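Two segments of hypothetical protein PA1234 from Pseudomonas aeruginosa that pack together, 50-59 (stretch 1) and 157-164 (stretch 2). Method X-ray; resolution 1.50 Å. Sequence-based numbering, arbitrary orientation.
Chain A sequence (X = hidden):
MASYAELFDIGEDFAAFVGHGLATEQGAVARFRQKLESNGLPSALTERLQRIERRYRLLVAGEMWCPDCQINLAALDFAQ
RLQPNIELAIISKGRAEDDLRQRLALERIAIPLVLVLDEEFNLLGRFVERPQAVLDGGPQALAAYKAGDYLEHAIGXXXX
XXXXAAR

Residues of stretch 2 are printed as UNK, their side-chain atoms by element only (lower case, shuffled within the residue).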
# COMPACT_ATOMS: atom_id res chain seq x y z
N GLN A 50 -7.77 11.55 -9.49
CA GLN A 50 -7.90 11.93 -10.89
C GLN A 50 -6.78 12.87 -11.35
O GLN A 50 -6.37 12.85 -12.51
CB GLN A 50 -9.28 12.58 -11.10
CG GLN A 50 -9.81 12.54 -12.52
CD GLN A 50 -11.26 13.01 -12.60
OE1 GLN A 50 -12.14 12.46 -11.93
NE2 GLN A 50 -11.52 14.02 -13.43
N ARG A 51 -6.26 13.68 -10.42
CA ARG A 51 -5.21 14.67 -10.71
C ARG A 51 -3.81 14.09 -10.95
O ARG A 51 -2.87 14.83 -11.26
CB ARG A 51 -5.13 15.73 -9.60
CG ARG A 51 -6.34 16.63 -9.44
CD ARG A 51 -6.01 17.83 -8.56
NE ARG A 51 -7.02 18.04 -7.52
CZ ARG A 51 -6.84 17.78 -6.22
NH1 ARG A 51 -7.82 18.00 -5.36
NH2 ARG A 51 -5.67 17.31 -5.78
N ILE A 52 -3.65 12.78 -10.80
CA ILE A 52 -2.34 12.15 -10.98
C ILE A 52 -2.05 11.97 -12.47
O ILE A 52 -2.63 11.10 -13.12
CB ILE A 52 -2.23 10.79 -10.22
CG1 ILE A 52 -2.67 10.91 -8.75
CG2 ILE A 52 -0.82 10.18 -10.34
CD1 ILE A 52 -1.89 11.91 -7.89
N GLU A 53 -1.16 12.80 -13.00
CA GLU A 53 -0.85 12.79 -14.44
C GLU A 53 0.47 12.10 -14.77
O GLU A 53 0.67 11.68 -15.91
CB GLU A 53 -0.80 14.21 -15.01
CG GLU A 53 -1.53 15.27 -14.20
CD GLU A 53 -0.64 15.96 -13.17
OE1 GLU A 53 -0.60 17.21 -13.16
OE2 GLU A 53 0.02 15.26 -12.38
N ARG A 54 1.36 12.00 -13.78
CA ARG A 54 2.66 11.37 -13.94
C ARG A 54 2.60 9.95 -13.38
O ARG A 54 1.67 9.62 -12.64
CB ARG A 54 3.75 12.17 -13.21
CG ARG A 54 3.75 13.66 -13.51
CD ARG A 54 5.17 14.17 -13.63
NE ARG A 54 5.68 14.01 -14.99
CZ ARG A 54 6.91 14.30 -15.39
NH1 ARG A 54 7.82 14.76 -14.53
NH2 ARG A 54 7.25 14.11 -16.67
N ARG A 55 3.59 9.13 -13.72
CA ARG A 55 3.63 7.75 -13.23
C ARG A 55 4.34 7.63 -11.89
O ARG A 55 5.38 8.27 -11.65
CB ARG A 55 4.28 6.82 -14.26
CG ARG A 55 3.62 6.88 -15.65
CD ARG A 55 4.12 5.78 -16.56
NE ARG A 55 3.18 4.66 -16.61
CZ ARG A 55 2.29 4.47 -17.58
NH1 ARG A 55 2.20 5.30 -18.61
NH2 ARG A 55 1.48 3.41 -17.52
N TYR A 56 3.75 6.84 -11.00
CA TYR A 56 4.32 6.59 -9.68
C TYR A 56 4.33 5.11 -9.43
O TYR A 56 3.44 4.39 -9.88
CB TYR A 56 3.52 7.31 -8.59
CG TYR A 56 3.62 8.80 -8.76
CD1 TYR A 56 4.62 9.53 -8.13
CD2 TYR A 56 2.73 9.48 -9.60
CE1 TYR A 56 4.73 10.90 -8.32
CE2 TYR A 56 2.83 10.85 -9.80
CZ TYR A 56 3.83 11.56 -9.15
OH TYR A 56 3.94 12.92 -9.34
N ARG A 57 5.36 4.67 -8.72
CA ARG A 57 5.53 3.25 -8.43
C ARG A 57 5.50 3.04 -6.92
O ARG A 57 6.19 3.75 -6.19
CB ARG A 57 6.85 2.77 -9.01
CG ARG A 57 6.84 2.78 -10.53
CD ARG A 57 8.11 2.17 -11.07
NE ARG A 57 8.23 2.30 -12.51
CZ ARG A 57 8.81 3.33 -13.13
NH1 ARG A 57 9.33 4.33 -12.42
NH2 ARG A 57 8.88 3.36 -14.45
N LEU A 58 4.70 2.08 -6.47
CA LEU A 58 4.65 1.73 -5.06
C LEU A 58 5.40 0.41 -4.91
O LEU A 58 4.90 -0.64 -5.35
CB LEU A 58 3.19 1.60 -4.59
CG LEU A 58 2.26 2.80 -4.80
CD1 LEU A 58 0.88 2.60 -4.17
CD2 LEU A 58 2.90 4.08 -4.28
N LEU A 59 6.61 0.48 -4.37
CA LEU A 59 7.39 -0.71 -4.03
C LEU A 59 6.97 -1.13 -2.63
O LEU A 59 7.18 -0.42 -1.65
CB LEU A 59 8.89 -0.44 -4.07
CG LEU A 59 9.79 -1.60 -3.63
CD1 LEU A 59 9.56 -2.87 -4.49
CD2 LEU A 59 11.24 -1.17 -3.69
N UNK A 157 -3.30 8.78 2.39
CA UNK A 157 -1.93 8.95 2.88
C UNK A 157 -0.93 8.88 1.72
O UNK A 157 0.02 9.68 1.65
c UNK A 157 -2.18 8.09 5.28
c UNK A 157 -1.55 7.87 3.91
o UNK A 157 -1.79 7.31 6.19
o UNK A 157 -3.06 8.99 5.46
N UNK A 158 -1.10 7.90 0.83
CA UNK A 158 -0.19 7.75 -0.31
C UNK A 158 -0.33 8.94 -1.26
O UNK A 158 0.67 9.47 -1.75
c UNK A 158 0.11 5.28 -0.13
c UNK A 158 0.30 6.39 -2.38
c UNK A 158 -0.40 6.41 -1.03
N UNK A 159 -1.56 9.38 -1.50
CA UNK A 159 -1.76 10.56 -2.35
C UNK A 159 -1.09 11.80 -1.78
O UNK A 159 -0.54 12.60 -2.53
c UNK A 159 -3.25 10.84 -2.63
c UNK A 159 -3.14 9.38 -4.75
c UNK A 159 -3.96 9.80 -3.51
c UNK A 159 -5.35 10.27 -3.93
N UNK A 160 -1.12 11.96 -0.45
CA UNK A 160 -0.47 13.12 0.18
C UNK A 160 1.03 13.15 -0.11
O UNK A 160 1.61 14.21 -0.33
c UNK A 160 -0.70 13.15 1.69
N UNK A 161 1.66 11.98 -0.12
CA UNK A 161 3.07 11.89 -0.47
C UNK A 161 3.30 12.37 -1.90
O UNK A 161 4.17 13.22 -2.14
c UNK A 161 3.69 10.12 1.19
c UNK A 161 3.72 8.62 1.46
c UNK A 161 5.02 10.33 -0.95
c UNK A 161 3.63 10.47 -0.29
N UNK A 162 2.51 11.84 -2.84
CA UNK A 162 2.59 12.25 -4.25
C UNK A 162 2.33 13.76 -4.41
O UNK A 162 3.06 14.43 -5.14
c UNK A 162 1.61 11.43 -5.13
c UNK A 162 2.02 9.94 -5.13
c UNK A 162 1.57 11.98 -6.55
c UNK A 162 0.97 9.01 -5.71
N UNK A 163 1.32 14.27 -3.71
CA UNK A 163 0.95 15.69 -3.78
C UNK A 163 1.98 16.63 -3.15
O UNK A 163 2.20 17.75 -3.63
c UNK A 163 -0.40 15.90 -3.09
o UNK A 163 -3.81 14.61 -3.54
c UNK A 163 -1.56 15.30 -3.85
o UNK A 163 -2.68 15.05 -1.73
c UNK A 163 -2.76 14.97 -2.97
N UNK A 164 2.61 16.17 -2.07
CA UNK A 164 3.61 16.95 -1.36
C UNK A 164 4.89 17.13 -2.15
O UNK A 164 5.65 18.08 -1.94
O HOH W 1 4.79 14.38 -7.11

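Position 157 has four side-chain atoms, two carbons and two oxygens. The second carbon carries both oxygens, so this is a short carboxylate. It is out of reach of stretch 1. The residue is Asp 157.

Position 158 has three carbons. The first carries the other two, a fork at CB with no longer arm. The CA-to-CB bond points toward stretch 1, and one methyl carbon meets Leu 58. This is Val 158. Its CG1 lies 4.0 Å from Leu 58 CD2.

Position 159 has four carbons, forked at the second. CA-to-CB points sideways, but the end of the chain comes nearer and touches Ile 52. A fork one carbon beyond CB identifies Leu 159. Its CD2 is 4.2 Å from Ile 52 CD1.

Position 160 has a single carbon, CB, and nothing beyond it. It is exposed and out of reach of stretch 1. The residue is Ala 160.

Position 161 has four carbons, forked at the first, with one arm two carbons long. That pattern is isoleucine. Ile 161 does not contact stretch 1.

Position 162 repeats the pattern: four carbons, a fork at CB and one longer arm. Here CA-to-CB points toward stretch 1, and the side chain touches both Ile 52 and Tyr 56. This is Ile 162. Its CG2 lies 3.7 Å from Ile 52 CD1 and 3.5 Å from Tyr 56 CZ. The same methyl sits over one face of the Tyr 56 ring, a CH-pi contact.

Position 163 has three carbons in a row, the third carrying two oxygens. The carboxylate comes near Arg 51. This is Glu 163. Its OE2 forms a long salt bridge with Arg 51 NH2 at 4.0 Å.

Position 164 has no side-chain atoms, so it is Gly 164. Its N donates to Ala 160 O at 2.8 Å, continuing the helical bonding.

The contact packs one helix against a loop and the start of a strand. No direct hydrogen bond crosses between them. Val 158 and Ile 162 are one helical turn apart, as the bond from Ile 162 N to Val 158 O (3.2 Å) reflects, so both can point toward stretch 1. Ile 162 is the centre, with the largest covered area in the helix. One water adds a polar link: it accepts from Tyr 56 OH at 2.8 Å and donates to Ile 162 O at 2.6 Å.

Stretch 2 (157-164) DVLAIIEG
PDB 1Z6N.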